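Local coordinates for protein sulfotransferase (Mycobacterium tuberculosis, PDB 2ZQ5) that probably transfers a sulfuryl group from the donor PAPS to an acceptor not yet identified, at residues H121-Q129 against W137-L146; M290-N301 against M376-L384. All coordinates share one frame; numbering follows the deposited sequence.

Interaction 1: residues H121-Q129 against W137-L146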
loop_
_atom_site.group_PDB
_atom_site.type_symbol
_atom_site.label_atom_id
_atom_site.label_comp_id
_atom_site.label_asym_id
_atom_site.label_seq_id
_atom_site.Cartn_x
_atom_site.Cartn_y
_atom_site.Cartn_z
ATOM N N HIS A 121 -2.003 11.733 0.094
ATOM C CA HIS A 121 -1.327 12.279 -1.074
ATOM C C HIS A 121 0.091 11.741 -1.161
ATOM O O HIS A 121 0.812 11.676 -0.166
ATOM C CB HIS A 121 -1.332 13.805 -1.006
ATOM C CG HIS A 121 -2.706 14.380 -0.886
ATOM N ND1 HIS A 121 -3.581 14.452 -1.949
ATOM C CD2 HIS A 121 -3.390 14.819 0.195
ATOM C CE1 HIS A 121 -4.746 14.908 -1.526
ATOM N NE2 HIS A 121 -4.657 15.137 -0.228
ATOM N N MET A 122 0.474 11.355 -2.370
ATOM C CA MET A 122 1.782 10.788 -2.639
ATOM C C MET A 122 2.947 11.525 -1.974
ATOM O O MET A 122 3.746 10.914 -1.264
ATOM C CB MET A 122 1.991 10.725 -4.158
ATOM C CG MET A 122 3.126 9.830 -4.635
ATOM S SD MET A 122 4.765 10.342 -4.113
ATOM C CE MET A 122 4.903 11.887 -4.866
ATOM N N TRP A 123 3.048 12.834 -2.182
ATOM C CA TRP A 123 4.172 13.560 -1.613
ATOM C C TRP A 123 4.222 13.562 -0.094
ATOM O O TRP A 123 5.296 13.681 0.494
ATOM C CB TRP A 123 4.235 14.999 -2.157
ATOM C CG TRP A 123 3.222 15.985 -1.631
ATOM C CD1 TRP A 123 1.884 16.030 -1.910
ATOM C CD2 TRP A 123 3.495 17.117 -0.797
ATOM N NE1 TRP A 123 1.309 17.127 -1.308
ATOM C CE2 TRP A 123 2.277 17.811 -0.618
ATOM C CE3 TRP A 123 4.655 17.616 -0.188
ATOM C CZ2 TRP A 123 2.186 18.982 0.147
ATOM C CZ3 TRP A 123 4.565 18.779 0.573
ATOM C CH2 TRP A 123 3.338 19.448 0.732
ATOM N N LEU A 124 3.066 13.411 0.541
ATOM C CA LEU A 124 3.014 13.392 1.995
ATOM C C LEU A 124 3.387 12.005 2.510
ATOM O O LEU A 124 3.895 11.865 3.621
ATOM C CB LEU A 124 1.621 13.799 2.471
ATOM C CG LEU A 124 1.243 15.222 2.043
ATOM C CD1 LEU A 124 -0.220 15.480 2.363
ATOM C CD2 LEU A 124 2.143 16.240 2.739
ATOM N N ALA A 125 3.137 10.980 1.701
ATOM C CA ALA A 125 3.490 9.617 2.081
ATOM C C ALA A 125 5.006 9.486 1.935
ATOM O O ALA A 125 5.657 8.764 2.691
ATOM C CB ALA A 125 2.783 8.617 1.178
ATOM N N GLU A 126 5.564 10.190 0.954
ATOM C CA GLU A 126 7.005 10.163 0.725
ATOM C C GLU A 126 7.706 11.044 1.753
ATOM O O GLU A 126 8.842 10.772 2.144
ATOM C CB GLU A 126 7.338 10.676 -0.680
ATOM C CG GLU A 126 6.913 9.770 -1.829
ATOM C CD GLU A 126 7.862 8.606 -2.056
ATOM O OE1 GLU A 126 8.989 8.640 -1.519
ATOM O OE2 GLU A 126 7.486 7.662 -2.785
ATOM N N TYR A 127 7.020 12.095 2.192
ATOM C CA TYR A 127 7.583 13.029 3.159
ATOM C C TYR A 127 6.528 13.410 4.205
ATOM O O TYR A 127 5.924 14.483 4.137
ATOM C CB TYR A 127 8.072 14.274 2.418
ATOM C CG TYR A 127 9.165 15.036 3.121
ATOM C CD1 TYR A 127 10.412 15.210 2.521
ATOM C CD2 TYR A 127 8.951 15.606 4.374
ATOM C CE1 TYR A 127 11.417 15.938 3.149
ATOM C CE2 TYR A 127 9.951 16.335 5.013
ATOM C CZ TYR A 127 11.180 16.498 4.393
ATOM O OH TYR A 127 12.165 17.231 5.015
ATOM N N PRO A 128 6.296 12.528 5.190
ATOM C CA PRO A 128 5.313 12.757 6.254
ATOM C C PRO A 128 5.420 14.129 6.913
ATOM O O PRO A 128 6.495 14.538 7.362
ATOM C CB PRO A 128 5.592 11.616 7.226
ATOM C CG PRO A 128 6.022 10.512 6.304
ATOM C CD PRO A 128 6.970 11.231 5.375
ATOM N N GLN A 129 4.289 14.822 6.971
ATOM C CA GLN A 129 4.202 16.158 7.551
ATOM C C GLN A 129 2.746 16.594 7.478
ATOM O O GLN A 129 1.948 15.995 6.758
ATOM C CB GLN A 129 5.044 17.134 6.732
ATOM C CG GLN A 129 4.574 17.243 5.286
ATOM C CD GLN A 129 5.492 18.072 4.416
ATOM O OE1 GLN A 129 5.542 19.297 4.529
ATOM N NE2 GLN A 129 6.230 17.404 3.539
ATOM N N TRP A 137 0.595 24.227 -2.452
ATOM C CA TRP A 137 1.501 23.188 -2.926
ATOM C C TRP A 137 2.465 23.587 -4.039
ATOM O O TRP A 137 3.655 23.287 -3.955
ATOM C CB TRP A 137 0.708 21.954 -3.350
ATOM C CG TRP A 137 -0.007 21.282 -2.209
ATOM C CD1 TRP A 137 -0.170 21.762 -0.936
ATOM C CD2 TRP A 137 -0.707 20.035 -2.258
ATOM N NE1 TRP A 137 -0.931 20.892 -0.195
ATOM C CE2 TRP A 137 -1.275 19.824 -0.982
ATOM C CE3 TRP A 137 -0.912 19.077 -3.258
ATOM C CZ2 TRP A 137 -2.039 18.693 -0.681
ATOM C CZ3 TRP A 137 -1.670 17.952 -2.958
ATOM C CH2 TRP A 137 -2.225 17.771 -1.679
ATOM N N GLU A 138 1.965 24.255 -5.076
ATOM C CA GLU A 138 2.820 24.655 -6.192
ATOM C C GLU A 138 3.906 25.656 -5.803
ATOM O O GLU A 138 4.797 25.954 -6.602
ATOM C CB GLU A 138 1.974 25.238 -7.329
ATOM C CG GLU A 138 1.063 24.240 -8.035
ATOM C CD GLU A 138 1.816 23.071 -8.645
ATOM O OE1 GLU A 138 3.026 23.213 -8.924
ATOM O OE2 GLU A 138 1.192 22.012 -8.862
ATOM N N SER A 139 3.828 26.174 -4.580
ATOM C CA SER A 139 4.809 27.134 -4.085
ATOM C C SER A 139 5.613 26.527 -2.939
ATOM O O SER A 139 6.510 27.166 -2.390
ATOM C CB SER A 139 4.108 28.403 -3.592
ATOM O OG SER A 139 3.371 29.025 -4.633
ATOM N N ASN A 140 5.286 25.286 -2.588
ATOM C CA ASN A 140 5.950 24.578 -1.498
ATOM C C ASN A 140 7.247 23.917 -1.952
ATOM O O ASN A 140 7.261 23.119 -2.891
ATOM C CB ASN A 140 4.993 23.530 -0.913
ATOM C CG ASN A 140 5.590 22.769 0.259
ATOM O OD1 ASN A 140 6.511 21.968 0.092
ATOM N ND2 ASN A 140 5.064 23.016 1.453
ATOM N N PRO A 141 8.363 24.249 -1.285
ATOM C CA PRO A 141 9.683 23.700 -1.603
ATOM C C PRO A 141 9.706 22.179 -1.731
ATOM O O PRO A 141 10.197 21.640 -2.722
ATOM C CB PRO A 141 10.543 24.200 -0.447
ATOM C CG PRO A 141 9.933 25.534 -0.149
ATOM C CD PRO A 141 8.455 25.209 -0.171
ATOM N N LEU A 142 9.170 21.489 -0.729
ATOM C CA LEU A 142 9.154 20.031 -0.745
ATOM C C LEU A 142 8.249 19.437 -1.822
ATOM O O LEU A 142 8.626 18.472 -2.486
ATOM C CB LEU A 142 8.766 19.497 0.637
ATOM C CG LEU A 142 9.784 19.797 1.745
ATOM C CD1 LEU A 142 9.290 19.232 3.068
ATOM C CD2 LEU A 142 11.134 19.192 1.381
ATOM N N TYR A 143 7.059 20.003 -2.005
ATOM C CA TYR A 143 6.155 19.493 -3.033
ATOM C C TYR A 143 6.804 19.637 -4.403
ATOM O O TYR A 143 6.837 18.693 -5.190
ATOM C CB TYR A 143 4.833 20.261 -3.033
ATOM C CG TYR A 143 3.892 19.825 -4.137
ATOM C CD1 TYR A 143 3.077 18.705 -3.983
ATOM C CD2 TYR A 143 3.835 20.520 -5.347
ATOM C CE1 TYR A 143 2.227 18.285 -5.004
ATOM C CE2 TYR A 143 2.989 20.108 -6.376
ATOM C CZ TYR A 143 2.188 18.988 -6.196
ATOM O OH TYR A 143 1.352 18.576 -7.211
ATOM N N ARG A 144 7.314 20.832 -4.684
ATOM C CA ARG A 144 7.965 21.103 -5.960
ATOM C C ARG A 144 9.155 20.174 -6.139
ATOM O O ARG A 144 9.402 19.671 -7.235
ATOM C CB ARG A 144 8.425 22.560 -6.016
ATOM C CG ARG A 144 7.285 23.567 -5.983
ATOM C CD ARG A 144 7.816 24.987 -5.871
ATOM N NE ARG A 144 8.738 25.310 -6.955
ATOM C CZ ARG A 144 8.377 25.487 -8.222
ATOM N NH1 ARG A 144 7.105 25.378 -8.579
ATOM N NH2 ARG A 144 9.294 25.771 -9.137
ATOM N N GLN A 145 9.887 19.954 -5.052
ATOM C CA GLN A 145 11.051 19.078 -5.063
ATOM C C GLN A 145 10.632 17.684 -5.520
ATOM O O GLN A 145 11.210 17.127 -6.451
ATOM C CB GLN A 145 11.663 19.022 -3.658
ATOM C CG GLN A 145 12.894 18.143 -3.523
ATOM C CD GLN A 145 13.556 18.285 -2.164
ATOM O OE1 GLN A 145 14.040 19.361 -1.807
ATOM N NE2 GLN A 145 13.578 17.200 -1.397
ATOM N N LEU A 146 9.612 17.130 -4.871
ATOM C CA LEU A 146 9.118 15.803 -5.220
ATOM C C LEU A 146 8.454 15.791 -6.593
ATOM O O LEU A 146 8.629 14.849 -7.365
ATOM C CB LEU A 146 8.124 15.315 -4.163
ATOM C CG LEU A 146 8.703 15.040 -2.772
ATOM C CD1 LEU A 146 7.581 14.712 -1.804
ATOM C CD2 LEU A 146 9.697 13.891 -2.848
#
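His-121, the N-cap residue of helix 122-126, receives the edge of Trp-137 on one face of its imidazole: Trp-137 CH2 lies 3.5 Å from His-121 CG, over the ring centre, in a T-shaped pair with the planes nearly perpendicular. A weak hydrogen bond from His-121 ND1 goes to the backbone of Tyr-169. Trp-123 carries the centre of the contact. Its chi1 of 74° sets the indole between its own backbone N and carbonyl carbon and sends it across to helix 141-156. The pyrrole edge points into the face of Trp-137 as a T-shaped pair, NE1 being 3.5 Å from Trp-137 CZ3; the indole N-H of Trp-137 itself is taken by Pro-132 O. Tyr-143 meets one face of the Trp-123 indole edge-on, planes at 83°, with its CD1 3.6 Å from Trp-123 CE2, while its CB makes a CH-pi contact over the six-membered ring. Leu-124 CD2 lies on the opposite face, and the amide of Asn-140 lies obliquely to the indole, its plane tilted against it. That amide caps the second helix, OD1 accepting from Tyr-143 N at 2.9 Å. At the edge of the indole, near its plane, Leu-146 CD1 packs 3.4 Å from Trp-123 CB. Glu-126 adds its CB to the same methyl, whereas its carboxylate turns to Gln-176. Tyr-127, just past the helix, lays its ring over Leu-142, whose CD1 sits 3.6 Å from the ring centroid. From another side Gln-129 NE2 comes 3.6 Å from Leu-142 CD1; it donates a nearly straight hydrogen bond to Tyr-127 O, which holds the amide. The two helices, crossing at 101°, are thus joined by an aromatic cluster extended by leucines. Adhesion probably rests largely on dispersion and edge-to-face ring electrostatics, while polar groups find partners in their own segments or in neighbouring parts of the chain.

Interaction 2: residues M290-N301 against M376-L384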
loop_
_atom_site.group_PDB
_atom_site.type_symbol
_atom_site.label_atom_id
_atom_site.label_comp_id
_atom_site.label_asym_id
_atom_site.label_seq_id
_atom_site.Cartn_x
_atom_site.Cartn_y
_atom_site.Cartn_z
ATOM N N MET A 290 -0.184 -16.997 -6.442
ATOM C CA MET A 290 -1.273 -17.884 -6.060
ATOM C C MET A 290 -1.303 -18.022 -4.542
ATOM O O MET A 290 -2.370 -18.007 -3.930
ATOM C CB MET A 290 -1.085 -19.259 -6.705
ATOM C CG MET A 290 -1.372 -19.300 -8.201
ATOM S SD MET A 290 -3.130 -19.465 -8.590
ATOM C CE MET A 290 -3.332 -21.237 -8.398
ATOM N N ASP A 291 -0.127 -18.148 -3.937
ATOM C CA ASP A 291 -0.037 -18.292 -2.492
ATOM C C ASP A 291 -0.408 -17.006 -1.761
ATOM O O ASP A 291 -1.277 -17.004 -0.886
ATOM C CB ASP A 291 1.378 -18.708 -2.085
ATOM C CG ASP A 291 1.568 -18.713 -0.580
ATOM O OD1 ASP A 291 0.778 -19.383 0.119
ATOM O OD2 ASP A 291 2.507 -18.048 -0.096
ATOM N N THR A 292 0.251 -15.911 -2.126
ATOM C CA THR A 292 0.002 -14.624 -1.490
ATOM C C THR A 292 -1.452 -14.184 -1.469
ATOM O O THR A 292 -2.007 -13.898 -0.407
ATOM C CB THR A 292 0.818 -13.504 -2.167
ATOM O OG1 THR A 292 2.212 -13.767 -1.990
ATOM C CG2 THR A 292 0.481 -12.142 -1.566
ATOM N N TRP A 293 -2.078 -14.135 -2.639
ATOM C CA TRP A 293 -3.449 -13.660 -2.711
ATOM C C TRP A 293 -4.532 -14.611 -2.230
ATOM O O TRP A 293 -5.604 -14.158 -1.822
ATOM C CB TRP A 293 -3.718 -13.135 -4.123
ATOM C CG TRP A 293 -2.708 -12.075 -4.459
ATOM C CD1 TRP A 293 -1.742 -12.137 -5.419
ATOM C CD2 TRP A 293 -2.451 -10.877 -3.711
ATOM N NE1 TRP A 293 -0.890 -11.062 -5.309
ATOM C CE2 TRP A 293 -1.302 -10.273 -4.267
ATOM C CE3 TRP A 293 -3.076 -10.261 -2.616
ATOM C CZ2 TRP A 293 -0.763 -9.083 -3.768
ATOM C CZ3 TRP A 293 -2.540 -9.076 -2.118
ATOM C CH2 TRP A 293 -1.394 -8.501 -2.695
ATOM N N SER A 294 -4.277 -15.915 -2.257
ATOM C CA SER A 294 -5.286 -16.829 -1.736
ATOM C C SER A 294 -5.251 -16.704 -0.213
ATOM O O SER A 294 -6.283 -16.807 0.448
ATOM C CB SER A 294 -5.029 -18.275 -2.188
ATOM O OG SER A 294 -3.772 -18.770 -1.769
ATOM N N ARG A 295 -4.065 -16.466 0.345
ATOM C CA ARG A 295 -3.943 -16.281 1.790
ATOM C C ARG A 295 -4.628 -14.973 2.180
ATOM O O ARG A 295 -5.371 -14.920 3.157
ATOM C CB ARG A 295 -2.470 -16.237 2.223
ATOM C CG ARG A 295 -1.833 -17.605 2.371
ATOM C CD ARG A 295 -0.462 -17.552 3.041
ATOM N NE ARG A 295 0.587 -17.027 2.168
ATOM C CZ ARG A 295 1.086 -15.795 2.231
ATOM N NH1 ARG A 295 0.639 -14.925 3.130
ATOM N NH2 ARG A 295 2.051 -15.440 1.393
ATOM N N GLY A 296 -4.384 -13.921 1.407
ATOM C CA GLY A 296 -4.995 -12.635 1.697
ATOM C C GLY A 296 -6.510 -12.694 1.736
ATOM O O GLY A 296 -7.135 -12.232 2.690
ATOM N N LEU A 297 -7.112 -13.260 0.695
ATOM C CA LEU A 297 -8.563 -13.349 0.644
ATOM C C LEU A 297 -9.128 -14.264 1.730
ATOM O O LEU A 297 -10.165 -13.960 2.325
ATOM C CB LEU A 297 -9.009 -13.818 -0.743
ATOM C CG LEU A 297 -8.764 -12.794 -1.859
ATOM C CD1 LEU A 297 -9.070 -13.417 -3.215
ATOM C CD2 LEU A 297 -9.630 -11.564 -1.623
ATOM N N GLU A 298 -8.448 -15.375 2.002
ATOM C CA GLU A 298 -8.909 -16.306 3.025
ATOM C C GLU A 298 -8.807 -15.670 4.409
ATOM O O GLU A 298 -9.736 -15.765 5.212
ATOM C CB GLU A 298 -8.092 -17.600 2.968
ATOM C CG GLU A 298 -8.583 -18.709 3.897
ATOM C CD GLU A 298 -8.208 -18.476 5.347
ATOM O OE1 GLU A 298 -7.044 -18.102 5.601
ATOM O OE2 GLU A 298 -9.067 -18.682 6.230
ATOM N N ARG A 299 -7.687 -15.006 4.685
ATOM C CA ARG A 299 -7.500 -14.361 5.982
ATOM C C ARG A 299 -8.513 -13.246 6.219
ATOM O O ARG A 299 -8.960 -13.038 7.348
ATOM C CB ARG A 299 -6.077 -13.804 6.099
ATOM C CG ARG A 299 -4.983 -14.870 6.207
ATOM C CD ARG A 299 -5.027 -15.603 7.545
ATOM N NE ARG A 299 -6.166 -16.511 7.649
ATOM C CZ ARG A 299 -6.576 -17.078 8.781
ATOM N NH1 ARG A 299 -5.942 -16.835 9.922
ATOM N NH2 ARG A 299 -7.624 -17.888 8.773
ATOM N N PHE A 300 -8.875 -12.524 5.160
ATOM C CA PHE A 300 -9.851 -11.448 5.294
ATOM C C PHE A 300 -11.208 -12.053 5.643
ATOM O O PHE A 300 -11.889 -11.570 6.540
ATOM C CB PHE A 300 -9.967 -10.648 3.994
ATOM C CG PHE A 300 -10.784 -9.389 4.126
ATOM C CD1 PHE A 300 -10.298 -8.299 4.842
ATOM C CD2 PHE A 300 -12.043 -9.295 3.534
ATOM C CE1 PHE A 300 -11.049 -7.131 4.967
ATOM C CE2 PHE A 300 -12.807 -8.127 3.651
ATOM C CZ PHE A 300 -12.306 -7.042 4.370
ATOM N N ASN A 301 -11.595 -13.112 4.937
ATOM C CA ASN A 301 -12.874 -13.767 5.216
ATOM C C ASN A 301 -12.928 -14.304 6.642
ATOM O O ASN A 301 -13.917 -14.117 7.347
ATOM C CB ASN A 301 -13.125 -14.935 4.258
ATOM C CG ASN A 301 -13.519 -14.485 2.873
ATOM O OD1 ASN A 301 -13.973 -13.359 2.679
ATOM N ND2 ASN A 301 -13.374 -15.377 1.900
ATOM N N MET A 376 -6.469 -24.381 -12.179
ATOM C CA MET A 376 -5.682 -24.208 -10.965
ATOM C C MET A 376 -6.113 -22.965 -10.205
ATOM O O MET A 376 -6.235 -22.988 -8.983
ATOM C CB MET A 376 -4.189 -24.100 -11.293
ATOM C CG MET A 376 -3.543 -25.409 -11.707
ATOM S SD MET A 376 -1.882 -25.168 -12.355
ATOM C CE MET A 376 -0.961 -24.869 -10.839
ATOM N N VAL A 377 -6.354 -21.877 -10.927
ATOM C CA VAL A 377 -6.751 -20.640 -10.270
ATOM C C VAL A 377 -8.149 -20.745 -9.663
ATOM O O VAL A 377 -8.369 -20.324 -8.528
ATOM C CB VAL A 377 -6.687 -19.446 -11.241
ATOM C CG1 VAL A 377 -6.939 -18.146 -10.486
ATOM C CG2 VAL A 377 -5.322 -19.395 -11.907
ATOM N N LYS A 378 -9.096 -21.314 -10.405
ATOM C CA LYS A 378 -10.452 -21.455 -9.880
ATOM C C LYS A 378 -10.459 -22.343 -8.641
ATOM O O LYS A 378 -11.232 -22.114 -7.708
ATOM C CB LYS A 378 -11.391 -22.033 -10.942
ATOM C CG LYS A 378 -11.731 -21.047 -12.052
ATOM C CD LYS A 378 -12.745 -21.624 -13.036
ATOM C CE LYS A 378 -12.161 -22.788 -13.819
ATOM N NZ LYS A 378 -13.126 -23.326 -14.822
ATOM N N GLU A 379 -9.592 -23.352 -8.635
ATOM C CA GLU A 379 -9.481 -24.269 -7.504
ATOM C C GLU A 379 -8.892 -23.577 -6.269
ATOM O O GLU A 379 -9.462 -23.647 -5.180
ATOM C CB GLU A 379 -8.603 -25.465 -7.896
ATOM C CG GLU A 379 -8.112 -26.320 -6.729
ATOM C CD GLU A 379 -9.153 -27.290 -6.200
ATOM O OE1 GLU A 379 -10.335 -27.206 -6.596
ATOM O OE2 GLU A 379 -8.782 -28.150 -5.372
ATOM N N ARG A 380 -7.756 -22.904 -6.445
ATOM C CA ARG A 380 -7.090 -22.224 -5.338
ATOM C C ARG A 380 -7.956 -21.120 -4.738
ATOM O O ARG A 380 -7.923 -20.880 -3.531
ATOM C CB ARG A 380 -5.756 -21.632 -5.816
ATOM C CG ARG A 380 -4.835 -21.148 -4.694
ATOM C CD ARG A 380 -4.412 -22.311 -3.801
ATOM N NE ARG A 380 -3.413 -21.940 -2.803
ATOM C CZ ARG A 380 -2.115 -21.786 -3.053
ATOM N NH1 ARG A 380 -1.642 -21.971 -4.278
ATOM N NH2 ARG A 380 -1.289 -21.451 -2.072
ATOM N N PHE A 381 -8.741 -20.461 -5.583
ATOM C CA PHE A 381 -9.593 -19.375 -5.123
ATOM C C PHE A 381 -11.065 -19.724 -4.949
ATOM O O PHE A 381 -11.921 -18.840 -4.923
ATOM C CB PHE A 381 -9.417 -18.176 -6.059
ATOM C CG PHE A 381 -8.064 -17.532 -5.941
ATOM C CD1 PHE A 381 -7.858 -16.488 -5.046
ATOM C CD2 PHE A 381 -6.976 -18.023 -6.660
ATOM C CE1 PHE A 381 -6.588 -15.945 -4.860
ATOM C CE2 PHE A 381 -5.699 -17.491 -6.483
ATOM C CZ PHE A 381 -5.503 -16.448 -5.579
ATOM N N ALA A 382 -11.358 -21.013 -4.810
ATOM C CA ALA A 382 -12.735 -21.451 -4.615
ATOM C C ALA A 382 -13.314 -20.762 -3.378
ATOM O O ALA A 382 -12.726 -20.822 -2.296
ATOM C CB ALA A 382 -12.778 -22.967 -4.446
ATOM N N GLY A 383 -14.456 -20.100 -3.548
ATOM C CA GLY A 383 -15.102 -19.411 -2.443
ATOM C C GLY A 383 -14.476 -18.089 -2.034
ATOM O O GLY A 383 -14.923 -17.461 -1.074
ATOM N N LEU A 384 -13.455 -17.650 -2.765
ATOM C CA LEU A 384 -12.775 -16.395 -2.446
ATOM C C LEU A 384 -13.026 -15.294 -3.475
ATOM O O LEU A 384 -13.590 -15.596 -4.547
ATOM C CB LEU A 384 -11.268 -16.642 -2.323
ATOM C CG LEU A 384 -10.835 -17.726 -1.332
ATOM C CD1 LEU A 384 -9.324 -17.914 -1.397
ATOM C CD2 LEU A 384 -11.272 -17.334 0.071
ATOM O OXT LEU A 384 -12.638 -14.137 -3.200
HETATM O O HOH W 1 -3.103 -20.350 0.381
HETATM O O HOH W 2 -15.441 -14.822 -0.219
#
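The Phe-381 ring takes Ser-294 CB over one face, a CH-pi contact of 4.2 Å to the centroid. Around its edge stand Leu-297 CD1, the carbonyl carbon of Trp-293 and Met-290 SD, the last a Met-aromatic contact with SD 3.9 Å from Phe-381 CE2. The Arg-380 guanidinium has Ser-294 OG and Met-290 O over one face. Ser-294 OG, at chi1 59°, turns back to donate to Met-290 O (2.7 Å) within its own helix, and a water donates to this OG while accepting from Arg-380 NH2. Asp-291 OD1 forms a long salt bridge of 3.7 Å to Arg-380 NH2; its carboxylate is gripped side-on by Arg-295, which also reaches Glu-188. The C-terminal tail of this sulfotransferase fold is laid along helix 282-304: helix 376-380 runs at 31° to it, and a type II turn, Phe-381 to Leu-384, brings the last residue back. Bent at chi2 and chi3, Met-290 swings CE to within 3.6 Å of Arg-380 CB. Leu-384 CB packs 3.9 Å from Leu-297 CB, Leu-384 CD2 lies 3.4 Å from Asn-301 ND2, and a second water joins that amide to Gly-383 O.

Interactions 1 and 2 lie on opposite sides of the chain's centre, with their own centres 37 Å apart and nearest atoms about 18 Å apart. Interaction 1 is complete in sequence before interaction 2 begins. The first is local, joining helices just after strand 117-119, one outermost strand of the parallel sheet. The second is long-range, returning the C-terminus to helix 282-304, which precedes the other outermost strand, 312-316. In this family the P-loop-like turn between the first strand, here 94-97, and helix 104-111 probably binds the phosphosulfate donor. No ligand lies at either contact; centred 18 and 19 Å from the centre of the chain, they probably serve as packing on two flanks of the fold.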